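PDB 5V7P: protein-S-isoprenylcysteine O-methyltransferase from Tribolium castaneum, which catalyses the methylation of the C-terminal isoprenylcysteine carboxylate of prenylated proteins, using S-adenosyl-L-methionine as the methyl donor. Local coordinates for residues Ile249-Leu254 with Gln260-Tyr265. Residues are numbered along the deposited sequence; the frame is centred on the assembly and turned at random.
Sequences IEESML and QQYCDY. With SAH (S-adenosyl-L-homocysteine), chain C.
Leu254 lays its CB over the centre of the Tyr262 ring, 3.9 Å from the centroid and 4° off the ring normal, a CH-pi contact that joins helix 231-258 to the short helix 260-268. Farther along the ring, Leu254 CD1 rests 3.6 Å from Tyr262 CZ. The same leucine also faces the cofactor product, its CD2 3.5 Å from SAH O2'. One turn back, Glu250 OE2 accepts a 2.6 Å hydrogen bond from the amino group, SAH N, and Tyr212 holds OE1. Tyr262 reaches across to helix 231-258 because chi1 of -160° swings CG to the side away from the backbone N, and its OH lies 3.1 Å from Glu251 OE2; carboxylate and ring planes stand 77° apart. That carboxylate is positioned from outside: OE2 is hydrogen-bonded to His209 NE2 and forms a salt bridge with Arg208, while OE1 takes Gln266 and the backbone N of Tyr279. Replacing Tyr262 by alanine would probably leave Leu254 CB without its ring and Glu251 OE2 without the neighbouring hydroxyl. The contact thus exemplifies shells around a ligand: Leu254 touches the nucleoside directly, Tyr262 and Glu251 stand behind, and Glu251 is likely to help orient His209, whose ND1 is hydrogen-bonded to SAH.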
ATOM      1  N   ILE A 249     -13.444  -0.875   8.891  1.00 24.75           N
ATOM      2  CA  ILE A 249     -13.566  -2.324   8.768  1.00 22.27           C
ATOM      3  C   ILE A 249     -12.519  -3.023   9.623  1.00 32.50           C
ATOM      4  O   ILE A 249     -12.774  -4.102  10.174  1.00 25.64           O
ATOM      5  CB  ILE A 249     -13.452  -2.743   7.288  1.00 19.48           C
ATOM      6  CG1 ILE A 249     -13.671  -4.252   7.123  1.00 34.77           C
ATOM      7  CG2 ILE A 249     -12.101  -2.347   6.708  1.00 33.22           C
ATOM      8  CD1 ILE A 249     -15.090  -4.701   7.393  1.00 39.85           C
ATOM      9  N   GLU A 250     -11.331  -2.427   9.751  1.00 27.80           N
ATOM     10  CA  GLU A 250     -10.240  -3.083  10.464  1.00 20.90           C
ATOM     11  C   GLU A 250     -10.549  -3.215  11.948  1.00 28.07           C
ATOM     12  O   GLU A 250     -10.265  -4.253  12.556  1.00 19.47           O
ATOM     13  CB  GLU A 250      -8.944  -2.303  10.244  1.00 25.13           C
ATOM     14  CG  GLU A 250      -7.742  -2.850  10.995  1.00 27.42           C
ATOM     15  CD  GLU A 250      -6.433  -2.265  10.497  1.00 32.03           C
ATOM     16  OE1 GLU A 250      -6.372  -1.863   9.316  1.00 28.05           O
ATOM     17  OE2 GLU A 250      -5.466  -2.200  11.284  1.00 26.22           O
ATOM     18  N   GLU A 251     -11.136  -2.180  12.548  1.00 23.99           N
ATOM     19  CA  GLU A 251     -11.460  -2.227  13.967  1.00 27.42           C
ATOM     20  C   GLU A 251     -12.673  -3.096  14.263  1.00 30.63           C
ATOM     21  O   GLU A 251     -12.794  -3.604  15.383  1.00 31.68           O
ATOM     22  CB  GLU A 251     -11.691  -0.814  14.500  1.00 26.46           C
ATOM     23  CG  GLU A 251     -10.431   0.031  14.546  1.00 16.28           C
ATOM     24  CD  GLU A 251     -10.601   1.287  15.376  1.00 26.27           C
ATOM     25  OE1 GLU A 251     -11.754   1.630  15.711  1.00 33.65           O
ATOM     26  OE2 GLU A 251      -9.581   1.931  15.698  1.00 25.98           O
ATOM     27  N   SER A 252     -13.572  -3.281  13.295  1.00 25.92           N
ATOM     28  CA  SER A 252     -14.676  -4.214  13.493  1.00 34.05           C
ATOM     29  C   SER A 252     -14.159  -5.641  13.629  1.00 23.93           C
ATOM     30  O   SER A 252     -14.708  -6.435  14.400  1.00 31.65           O
ATOM     31  CB  SER A 252     -15.673  -4.114  12.339  1.00 26.07           C
ATOM     32  OG  SER A 252     -15.138  -4.660  11.146  1.00 36.81           O
ATOM     33  N   MET A 253     -13.099  -5.982  12.888  1.00 25.07           N
ATOM     34  CA  MET A 253     -12.485  -7.297  13.041  1.00 23.66           C
ATOM     35  C   MET A 253     -11.688  -7.388  14.336  1.00 34.86           C
ATOM     36  O   MET A 253     -11.628  -8.459  14.951  1.00 32.18           O
ATOM     37  CB  MET A 253     -11.580  -7.603  11.847  1.00 28.95           C
ATOM     38  CG  MET A 253     -12.226  -7.403  10.482  1.00 34.60           C
ATOM     39  SD  MET A 253     -13.904  -8.049  10.373  1.00 57.82           S
ATOM     40  CE  MET A 253     -13.651  -9.778  10.760  1.00 52.35           C
ATOM     41  N   LEU A 254     -11.068  -6.285  14.761  1.00 27.71           N
ATOM     42  CA  LEU A 254     -10.313  -6.298  16.008  1.00 34.47           C
ATOM     43  C   LEU A 254     -11.230  -6.464  17.212  1.00 31.20           C
ATOM     44  O   LEU A 254     -10.840  -7.090  18.203  1.00 30.81           O
ATOM     45  CB  LEU A 254      -9.488  -5.016  16.134  1.00 18.86           C
ATOM     46  CG  LEU A 254      -8.264  -4.932  15.218  1.00 29.03           C
ATOM     47  CD1 LEU A 254      -7.775  -3.499  15.094  1.00 23.66           C
ATOM     48  CD2 LEU A 254      -7.142  -5.830  15.729  1.00 23.66           C
ATOM     49  N   GLN A 260     -13.636  -6.880  24.644  1.00 33.08           N
ATOM     50  CA  GLN A 260     -13.584  -5.711  25.517  1.00 35.52           C
ATOM     51  C   GLN A 260     -12.176  -5.141  25.622  1.00 31.46           C
ATOM     52  O   GLN A 260     -12.017  -3.943  25.882  1.00 31.74           O
ATOM     53  CB  GLN A 260     -14.111  -6.070  26.907  1.00 43.57           C
ATOM     54  CG  GLN A 260     -14.247  -4.882  27.854  1.00 46.90           C
ATOM     55  CD  GLN A 260     -15.344  -3.926  27.433  1.00 46.89           C
ATOM     56  OE1 GLN A 260     -16.363  -4.337  26.881  1.00 42.98           O
ATOM     57  NE2 GLN A 260     -15.136  -2.639  27.687  1.00 50.38           N
ATOM     58  N   GLN A 261     -11.146  -5.970  25.438  1.00 32.22           N
ATOM     59  CA  GLN A 261      -9.781  -5.457  25.487  1.00 36.22           C
ATOM     60  C   GLN A 261      -9.569  -4.364  24.448  1.00 31.06           C
ATOM     61  O   GLN A 261      -8.909  -3.356  24.725  1.00 31.89           O
ATOM     62  CB  GLN A 261      -8.775  -6.590  25.287  1.00 31.40           C
ATOM     63  CG  GLN A 261      -8.384  -7.308  26.573  1.00 34.57           C
ATOM     64  CD  GLN A 261      -9.489  -8.197  27.114  1.00 38.08           C
ATOM     65  OE1 GLN A 261     -10.154  -7.856  28.093  1.00 40.64           O
ATOM     66  NE2 GLN A 261      -9.683  -9.347  26.481  1.00 43.23           N
ATOM     67  N   TYR A 262     -10.123  -4.537  23.245  1.00 33.65           N
ATOM     68  CA  TYR A 262     -10.027  -3.479  22.248  1.00 35.96           C
ATOM     69  C   TYR A 262     -11.013  -2.355  22.527  1.00 36.09           C
ATOM     70  O   TYR A 262     -10.714  -1.190  22.240  1.00 35.63           O
ATOM     71  CB  TYR A 262     -10.259  -4.027  20.841  1.00 30.53           C
ATOM     72  CG  TYR A 262      -9.711  -3.104  19.780  1.00 32.74           C
ATOM     73  CD1 TYR A 262      -8.355  -3.089  19.485  1.00 23.38           C
ATOM     74  CD2 TYR A 262     -10.539  -2.225  19.092  1.00 27.03           C
ATOM     75  CE1 TYR A 262      -7.840  -2.242  18.532  1.00 22.69           C
ATOM     76  CE2 TYR A 262     -10.028  -1.372  18.131  1.00 32.89           C
ATOM     77  CZ  TYR A 262      -8.676  -1.385  17.857  1.00 25.14           C
ATOM     78  OH  TYR A 262      -8.149  -0.542  16.906  1.00 21.18           O
ATOM     79  N   CYS A 263     -12.184  -2.676  23.080  1.00 29.19           N
ATOM     80  CA  CYS A 263     -13.121  -1.630  23.474  1.00 32.06           C
ATOM     81  C   CYS A 263     -12.483  -0.693  24.492  1.00 28.75           C
ATOM     82  O   CYS A 263     -12.580   0.533  24.371  1.00 34.55           O
ATOM     83  CB  CYS A 263     -14.401  -2.254  24.032  1.00 33.05           C
ATOM     84  SG  CYS A 263     -15.767  -1.086  24.230  1.00 61.83           S
ATOM     85  N   ASP A 264     -11.809  -1.254  25.501  1.00 28.95           N
ATOM     86  CA  ASP A 264     -11.087  -0.425  26.463  1.00 31.78           C
ATOM     87  C   ASP A 264      -9.970   0.354  25.782  1.00 33.75           C
ATOM     88  O   ASP A 264      -9.676   1.496  26.157  1.00 26.98           O
ATOM     89  CB  ASP A 264     -10.511  -1.293  27.583  1.00 43.84           C
ATOM     90  CG  ASP A 264     -11.580  -2.045  28.350  1.00 39.97           C
ATOM     91  OD1 ASP A 264     -12.738  -1.577  28.383  1.00 42.77           O
ATOM     92  OD2 ASP A 264     -11.257  -3.106  28.925  1.00 47.44           O
ATOM     93  N   TYR A 265      -9.329  -0.256  24.783  1.00 34.33           N
ATOM     94  CA  TYR A 265      -8.245   0.400  24.060  1.00 30.19           C
ATOM     95  C   TYR A 265      -8.751   1.586  23.249  1.00 32.89           C
ATOM     96  O   TYR A 265      -8.034   2.581  23.093  1.00 30.70           O
ATOM     97  CB  TYR A 265      -7.555  -0.630  23.164  1.00 28.63           C
ATOM     98  CG  TYR A 265      -6.368  -0.129  22.375  1.00 31.77           C
ATOM     99  CD1 TYR A 265      -5.335   0.566  22.987  1.00 26.49           C
ATOM    100  CD2 TYR A 265      -6.264  -0.391  21.015  1.00 29.76           C
ATOM    101  CE1 TYR A 265      -4.244   1.007  22.259  1.00 27.18           C
ATOM    102  CE2 TYR A 265      -5.181   0.043  20.284  1.00 21.93           C
ATOM    103  CZ  TYR A 265      -4.175   0.739  20.907  1.00 18.89           C
ATOM    104  OH  TYR A 265      -3.098   1.165  20.168  1.00 20.68           O
TER
HETATM  105  N   SAH C 301      -3.686  -0.401  11.948  1.00 23.78           N
HETATM  106  CA  SAH C 301      -2.398  -0.699  12.559  1.00 22.99           C
HETATM  107  CB  SAH C 301      -1.806  -1.970  11.959  1.00 24.15           C
HETATM  108  CG  SAH C 301      -1.773  -1.998  10.434  1.00 24.19           C
HETATM  109  SD  SAH C 301      -1.298  -3.636   9.819  1.00 21.82           S
HETATM  110  C   SAH C 301      -1.427   0.465  12.383  1.00 28.54           C
HETATM  111  O   SAH C 301      -1.656   1.368  11.576  1.00 18.10           O
HETATM  112  OXT SAH C 301      -0.388   0.535  13.040  1.00 15.91           O
HETATM  113  C5' SAH C 301      -2.995  -4.281   9.769  1.00 20.06           C
HETATM  114  C4' SAH C 301      -3.210  -5.493  10.668  1.00 23.38           C
HETATM  115  O4' SAH C 301      -2.820  -5.191  11.992  1.00 27.18           O
HETATM  116  C3' SAH C 301      -4.682  -5.876  10.701  1.00 33.18           C
HETATM  117  O3' SAH C 301      -4.860  -7.202  10.258  1.00 27.33           O
HETATM  118  C2' SAH C 301      -5.116  -5.721  12.144  1.00 28.37           C
HETATM  119  O2' SAH C 301      -5.886  -6.824  12.567  1.00 23.51           O
HETATM  120  C1' SAH C 301      -3.808  -5.600  12.920  1.00 27.19           C
HETATM  121  N9  SAH C 301      -3.870  -4.637  14.039  1.00 22.96           N
HETATM  122  C8  SAH C 301      -4.353  -3.354  14.017  1.00 25.75           C
HETATM  123  N7  SAH C 301      -4.211  -2.812  15.247  1.00 22.18           N
HETATM  124  C5  SAH C 301      -3.639  -3.729  16.054  1.00 21.39           C
HETATM  125  C6  SAH C 301      -3.277  -3.699  17.392  1.00 20.50           C
HETATM  126  N6  SAH C 301      -3.481  -2.610  18.127  1.00 20.73           N
HETATM  127  N1  SAH C 301      -2.701  -4.816  17.953  1.00 18.50           N
HETATM  128  C2  SAH C 301      -2.488  -5.948  17.197  1.00 21.16           C
HETATM  129  N3  SAH C 301      -2.851  -5.969  15.869  1.00 15.84           N
HETATM  130  C4  SAH C 301      -3.418  -4.878  15.308  1.00 20.18           C